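Local coordinates for protein transketolase (Campylobacter jejuni, PDB 3M6L) that binds thiamine diphosphate, calcium and ribose-5-phosphate as a two-subunit enzyme of the transketolase family, at residues P370-E375 with F413-F418; G30-P35 with A261-E266. All coordinates share one frame; numbering follows the deposited sequence.

Interaction 1. Residues P370-E375 with F413-F418. With R5P (ribose-5-phosphate), chain F.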
loop_
_atom_site.group_PDB
_atom_site.type_symbol
_atom_site.label_atom_id
_atom_site.label_comp_id
_atom_site.label_asym_id
_atom_site.label_seq_id
_atom_site.Cartn_x
_atom_site.Cartn_y
_atom_site.Cartn_z
ATOM N N PRO A 370 15.525 -14.867 -5.905
ATOM C CA PRO A 370 15.516 -16.241 -6.354
ATOM C C PRO A 370 14.201 -16.680 -6.987
ATOM O O PRO A 370 14.184 -17.519 -7.869
ATOM C CB PRO A 370 15.848 -17.044 -5.100
ATOM C CG PRO A 370 16.497 -16.148 -4.240
ATOM C CD PRO A 370 15.972 -14.758 -4.518
ATOM N N SER A 371 13.121 -16.089 -6.514
ATOM C CA SER A 371 11.791 -16.480 -6.962
ATOM C C SER A 371 11.299 -15.582 -8.079
ATOM O O SER A 371 10.607 -16.025 -8.984
ATOM C CB SER A 371 10.840 -16.354 -5.775
ATOM O OG SER A 371 9.633 -16.917 -6.137
ATOM N N ASN A 372 11.616 -14.302 -8.006
ATOM C CA ASN A 372 11.316 -13.358 -9.114
ATOM C C ASN A 372 12.163 -13.588 -10.361
ATOM O O ASN A 372 11.848 -13.092 -11.440
ATOM C CB ASN A 372 11.452 -11.909 -8.677
ATOM C CG ASN A 372 10.412 -11.466 -7.589
ATOM O OD1 ASN A 372 9.266 -12.039 -7.382
ATOM N ND2 ASN A 372 10.799 -10.458 -6.888
ATOM N N LYS A 373 13.324 -14.259 -10.140
ATOM C CA LYS A 373 14.358 -14.513 -11.191
ATOM C C LYS A 373 14.961 -13.187 -11.633
ATOM O O LYS A 373 15.229 -13.003 -12.808
ATOM C CB LYS A 373 13.811 -15.303 -12.400
ATOM C CG LYS A 373 13.194 -16.644 -12.040
ATOM C CD LYS A 373 14.051 -17.533 -11.203
ATOM C CE LYS A 373 13.454 -18.879 -10.813
ATOM N NZ LYS A 373 13.616 -19.813 -11.945
ATOM N N THR A 374 15.262 -12.305 -10.698
ATOM C CA THR A 374 15.820 -11.014 -10.998
ATOM C C THR A 374 17.321 -10.841 -10.772
ATOM O O THR A 374 17.863 -9.784 -11.045
ATOM C CB THR A 374 14.961 -9.886 -10.243
ATOM O OG1 THR A 374 14.993 -10.183 -8.858
ATOM C CG2 THR A 374 13.585 -9.856 -10.835
ATOM N N GLU A 375 18.039 -11.882 -10.355
ATOM C CA GLU A 375 19.472 -11.696 -10.127
ATOM C C GLU A 375 20.176 -11.376 -11.439
ATOM O O GLU A 375 19.945 -12.020 -12.477
ATOM C CB GLU A 375 20.109 -12.996 -9.607
ATOM C CG GLU A 375 21.629 -12.801 -9.233
ATOM C CD GLU A 375 22.208 -13.968 -8.489
ATOM O OE1 GLU A 375 21.760 -15.103 -8.752
ATOM O OE2 GLU A 375 23.127 -13.754 -7.655
ATOM N N PHE A 413 14.879 -1.042 -11.982
ATOM C CA PHE A 413 13.727 -1.944 -11.828
ATOM C C PHE A 413 13.520 -2.305 -10.376
ATOM O O PHE A 413 14.457 -2.445 -9.587
ATOM C CB PHE A 413 13.791 -3.133 -12.746
ATOM C CG PHE A 413 14.836 -4.133 -12.372
ATOM C CD1 PHE A 413 14.578 -5.158 -11.441
ATOM C CD2 PHE A 413 16.110 -4.103 -12.985
ATOM C CE1 PHE A 413 15.559 -6.101 -11.120
ATOM C CE2 PHE A 413 17.098 -5.043 -12.647
ATOM C CZ PHE A 413 16.828 -6.007 -11.698
ATOM N N SER A 414 12.207 -2.442 -9.987
ATOM C CA SER A 414 11.770 -2.949 -8.710
ATOM C C SER A 414 11.035 -4.249 -8.918
ATOM O O SER A 414 10.239 -4.363 -9.827
ATOM C CB SER A 414 10.768 -1.937 -8.041
ATOM O OG SER A 414 11.335 -0.632 -7.860
ATOM N N ALA A 415 11.252 -5.239 -8.055
ATOM C CA ALA A 415 10.605 -6.504 -8.227
ATOM C C ALA A 415 10.031 -7.126 -6.942
ATOM O O ALA A 415 10.611 -7.030 -5.845
ATOM C CB ALA A 415 11.686 -7.571 -8.790
ATOM N N THR A 416 8.810 -7.665 -7.046
ATOM C CA THR A 416 8.179 -8.475 -6.023
ATOM C C THR A 416 7.123 -9.371 -6.677
ATOM O O THR A 416 6.954 -9.381 -7.896
ATOM C CB THR A 416 7.595 -7.599 -4.816
ATOM O OG1 THR A 416 7.119 -8.450 -3.772
ATOM C CG2 THR A 416 6.593 -6.620 -5.478
ATOM N N PHE A 417 6.462 -10.146 -5.825
ATOM C CA PHE A 417 5.317 -10.934 -6.286
ATOM C C PHE A 417 4.233 -9.928 -6.603
ATOM O O PHE A 417 4.056 -8.917 -5.874
ATOM C CB PHE A 417 4.816 -11.925 -5.229
ATOM C CG PHE A 417 5.700 -13.055 -4.877
ATOM C CD1 PHE A 417 6.570 -13.596 -5.806
ATOM C CD2 PHE A 417 5.643 -13.623 -3.581
ATOM C CE1 PHE A 417 7.309 -14.692 -5.418
ATOM C CE2 PHE A 417 6.390 -14.690 -3.262
ATOM C CZ PHE A 417 7.210 -15.202 -4.194
ATOM N N PHE A 418 3.402 -10.215 -7.608
ATOM C CA PHE A 418 2.335 -9.269 -8.015
ATOM C C PHE A 418 1.380 -8.927 -6.852
ATOM O O PHE A 418 0.901 -7.811 -6.741
ATOM C CB PHE A 418 1.567 -9.849 -9.208
ATOM C CG PHE A 418 0.658 -8.945 -9.960
ATOM C CD1 PHE A 418 0.872 -7.531 -10.071
ATOM C CD2 PHE A 418 -0.455 -9.482 -10.634
ATOM C CE1 PHE A 418 0.006 -6.754 -10.798
ATOM C CE2 PHE A 418 -1.222 -8.687 -11.378
ATOM C CZ PHE A 418 -1.022 -7.332 -11.462
HETATM C C1 R5P F . 5.854 -16.436 0.589
HETATM O O1 R5P F . 5.333 -16.487 1.959
HETATM C C2 R5P F . 6.753 -17.642 0.275
HETATM O O2 R5P F . 8.101 -17.513 0.768
HETATM C C3 R5P F . 6.747 -18.214 -1.169
HETATM O O3 R5P F . 6.106 -19.437 -0.831
HETATM C C4 R5P F . 8.008 -18.772 -1.907
HETATM O O4 R5P F . 9.147 -17.933 -1.627
HETATM C C5 R5P F . 7.794 -19.085 -3.440
HETATM O O5 R5P F . 8.669 -20.116 -4.051
HETATM P P R5P F . 8.721 -20.373 -5.683
HETATM O O1P R5P F . 9.964 -19.590 -6.387
HETATM O O2P R5P F . 7.272 -19.805 -6.139
HETATM O O3P R5P F . 8.746 -21.800 -6.133
#
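Ser371 and Asn372, the last residues of helix 369-372, lie over the C-terminal end of strand 411-417, an inner strand of the parallel alpha/beta sheet in the pyrimidine-binding domain. The two segments run in nearly opposite directions. In the conformer described here, one of two modelled, Ser371 swings OG trans to its own nitrogen (chi1 -171°) and donates a hydrogen bond from OG to O1P of ribose-5-phosphate, 2.7 Å long. The same hydroxyl lies in the plane of the Phe417 ring, at its edge, with Ser371 OG 3.3 Å from Phe417 CE1. A small polar residue suits this position between an aromatic ring and a phosphate. Arg344 and Arg502 also bond the ligand and probably balance its charge.

Asn372 lays its amide against the strand backbone, with ND2 3.4 Å from the Thr416 CA, yet it forms no hydrogen bond with this strand. Its OD1 is bonded instead by Thr443, on neighbouring strand 439-443, so the amide bridges the helix end to the next strand. The amide and Phe417 planes are almost perpendicular, 82° apart, and Asn372 OD1 comes 3.5 Å from Phe417 CD1.

Lys373, with positive phi, takes the chain out of helical geometry, while its amine reaches a salt bridge with Asp345. Beyond it, Thr374 presents carbon to the strand. Its CB approaches Phe413 CE1 at 3.9 Å, while its methyl packs on the small side chain of Ala415, Thr374 CG2 to Ala415 CB 3.6 Å.

Interaction 2. Residues G30-P35 with A261-E266; sequences GHPGAP and APLGEE. With R5P (ribose-5-phosphate), chain B.
Leu263 holds CG trans to its carbonyl carbon (chi1 -61°) and CD1 anti to CA (chi2 170°), which leaves the other branch, CD2, to meet the Pro32 ring. The two side chains lie alongside each other, running in opposite directions, with Leu263 CD2 3.7 Å from Pro32 CG and Leu263 CG 3.7 Å from Pro32 CB. Leucine supplies the reach, proline a rigid apolar ring near the start of helix 33-48. The CG-CD side of that ring lies against the backbone, Ala261 O standing 3.1 Å from Pro32 CG.

Next to it, Gly30 O and Ala261 N stand 3.4 Å apart, but the angle is too poor for a hydrogen bond. The positive phi of Gly30 would press a beta carbon against the preceding carbonyl oxygen, so glycine suits this bend. Gly264 is in the same situation at the N-cap of helix 265-275, and its backbone N-H is hydrogen-bonded to Gln25 OE1, on helix 6-27.

The first side-chain bond of His31 leads away from 261-266, and its ring lies in the ribose-5-phosphate pocket, met edge-to-face by His259 and His70. His31 NE2 can make a weak hydrogen bond either as acceptor from ligand O2 (3.3 Å) or, in another protonation state, as donor to O3 (3.1 Å, N-H...O 124°). With no hydrogen bond between the two segments, their cohesion rests on apolar contact and close backbone fit, whereas the polar chemistry is turned toward the sugar.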
loop_
_atom_site.group_PDB
_atom_site.type_symbol
_atom_site.label_atom_id
_atom_site.label_comp_id
_atom_site.label_asym_id
_atom_site.label_seq_id
_atom_site.Cartn_x
_atom_site.Cartn_y
_atom_site.Cartn_z
ATOM N N GLY A 30 -4.290 26.343 1.212
ATOM C CA GLY A 30 -2.913 25.900 1.374
ATOM C C GLY A 30 -2.416 25.921 2.796
ATOM O O GLY A 30 -3.228 26.007 3.719
ATOM N N HIS A 31 -1.135 25.825 2.977
ATOM C CA HIS A 31 -0.542 25.414 4.249
ATOM C C HIS A 31 0.484 26.425 4.598
ATOM O O HIS A 31 1.594 26.415 4.088
ATOM C CB HIS A 31 0.096 24.036 4.112
ATOM C CG HIS A 31 -0.872 22.980 3.683
ATOM N ND1 HIS A 31 -1.276 22.821 2.363
ATOM C CD2 HIS A 31 -1.461 21.974 4.392
ATOM C CE1 HIS A 31 -2.117 21.792 2.303
ATOM N NE2 HIS A 31 -2.227 21.261 3.515
ATOM N N PRO A 32 0.140 27.326 5.571
ATOM C CA PRO A 32 1.093 28.344 6.028
ATOM C C PRO A 32 1.960 27.980 7.239
ATOM O O PRO A 32 3.063 28.534 7.443
ATOM C CB PRO A 32 0.145 29.513 6.478
ATOM C CG PRO A 32 -1.029 28.822 6.968
ATOM C CD PRO A 32 -1.223 27.570 6.089
ATOM N N GLY A 33 1.497 27.016 8.021
ATOM C CA GLY A 33 2.221 26.670 9.278
ATOM C C GLY A 33 3.621 26.146 9.115
ATOM O O GLY A 33 4.574 26.618 9.729
ATOM N N ALA A 34 3.785 25.179 8.217
ATOM C CA ALA A 34 5.093 24.596 7.969
ATOM C C ALA A 34 6.039 25.590 7.325
ATOM O O ALA A 34 7.217 25.698 7.719
ATOM C CB ALA A 34 5.015 23.315 7.134
ATOM N N PRO A 35 5.556 26.344 6.301
ATOM C CA PRO A 35 6.463 27.356 5.739
ATOM C C PRO A 35 7.057 28.298 6.784
ATOM O O PRO A 35 8.256 28.527 6.774
ATOM C CB PRO A 35 5.553 28.084 4.775
ATOM C CG PRO A 35 4.699 26.955 4.169
ATOM C CD PRO A 35 4.402 26.089 5.421
ATOM N N ALA A 261 -4.885 25.915 6.698
ATOM C CA ALA A 261 -5.826 26.976 6.302
ATOM C C ALA A 261 -5.107 28.269 6.308
ATOM O O ALA A 261 -4.118 28.387 7.004
ATOM C CB ALA A 261 -6.981 27.028 7.233
ATOM N N PRO A 262 -5.598 29.248 5.561
ATOM C CA PRO A 262 -4.919 30.554 5.457
ATOM C C PRO A 262 -4.887 31.203 6.854
ATOM O O PRO A 262 -5.775 30.914 7.679
ATOM C CB PRO A 262 -5.834 31.349 4.542
ATOM C CG PRO A 262 -6.551 30.330 3.711
ATOM C CD PRO A 262 -6.707 29.096 4.578
ATOM N N LEU A 263 -3.871 32.013 7.096
ATOM C CA LEU A 263 -3.709 32.669 8.423
ATOM C C LEU A 263 -4.706 33.754 8.647
ATOM O O LEU A 263 -5.039 34.013 9.842
ATOM C CB LEU A 263 -2.365 33.235 8.554
ATOM C CG LEU A 263 -1.096 32.376 8.484
ATOM C CD1 LEU A 263 0.081 33.243 8.396
ATOM C CD2 LEU A 263 -1.023 31.334 9.643
ATOM N N GLY A 264 -5.199 34.367 7.575
ATOM C CA GLY A 264 -6.171 35.494 7.674
ATOM C C GLY A 264 -5.478 36.835 7.521
ATOM O O GLY A 264 -4.366 37.034 7.899
ATOM N N GLU A 265 -6.177 37.791 6.940
ATOM C CA GLU A 265 -5.592 39.101 6.631
ATOM C C GLU A 265 -5.077 39.834 7.884
ATOM O O GLU A 265 -3.986 40.412 7.879
ATOM C CB GLU A 265 -6.632 39.968 5.939
ATOM C CG GLU A 265 -7.167 39.384 4.615
ATOM C CD GLU A 265 -8.036 40.374 3.787
ATOM O OE1 GLU A 265 -8.132 41.594 4.125
ATOM O OE2 GLU A 265 -8.615 39.895 2.781
ATOM N N GLU A 266 -5.839 39.819 8.966
ATOM C CA GLU A 266 -5.388 40.550 10.191
ATOM C C GLU A 266 -4.180 39.942 10.859
ATOM O O GLU A 266 -3.264 40.660 11.266
ATOM C CB GLU A 266 -6.571 40.753 11.177
ATOM C CG GLU A 266 -7.561 41.703 10.553
ATOM C CD GLU A 266 -6.875 43.032 10.060
ATOM O OE1 GLU A 266 -6.029 43.605 10.835
ATOM O OE2 GLU A 266 -7.172 43.468 8.896
HETATM C C1 R5P B . -2.838 16.979 2.903
HETATM O O1 R5P B . -1.426 17.190 2.564
HETATM C C2 R5P B . -3.468 18.233 3.528
HETATM O O2 R5P B . -3.179 18.398 4.930
HETATM C C3 R5P B . -4.963 18.535 3.234
HETATM O O3 R5P B . -4.718 19.687 2.438
HETATM C C4 R5P B . -5.967 19.139 4.270
HETATM O O4 R5P B . -5.746 18.545 5.566
HETATM C C5 R5P B . -7.476 19.142 3.808
HETATM O O5 R5P B . -8.366 20.171 4.401
HETATM P P R5P B . -10.007 20.141 4.195
HETATM O O1P R5P B . -10.769 19.445 5.455
HETATM O O2P R5P B . -10.137 19.289 2.821
HETATM O O3P R5P B . -10.665 21.455 3.911
#

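From the N terminus, interaction 2 comes first: it closes a long loop, bringing the start of helix 33-48 to the turn before helix 265-275 and so tying together distant parts of the thiamine diphosphate binding domain. Interaction 1 follows in series, neither enclosed by that loop nor crossing it, and closes a much shorter one within the pyrimidine-binding domain, between helix 369-372 and strand 411-417. Within one chain, the centres of interactions 1 and 2 are about 45 Å apart, on opposite sides of the chain's centre. The dimer brings them to a common ligand: the ribose-5-phosphate beside His31 is also bonded by Ser371 of the second subunit, so each sugar phosphate site draws on both contacts, one from each chain.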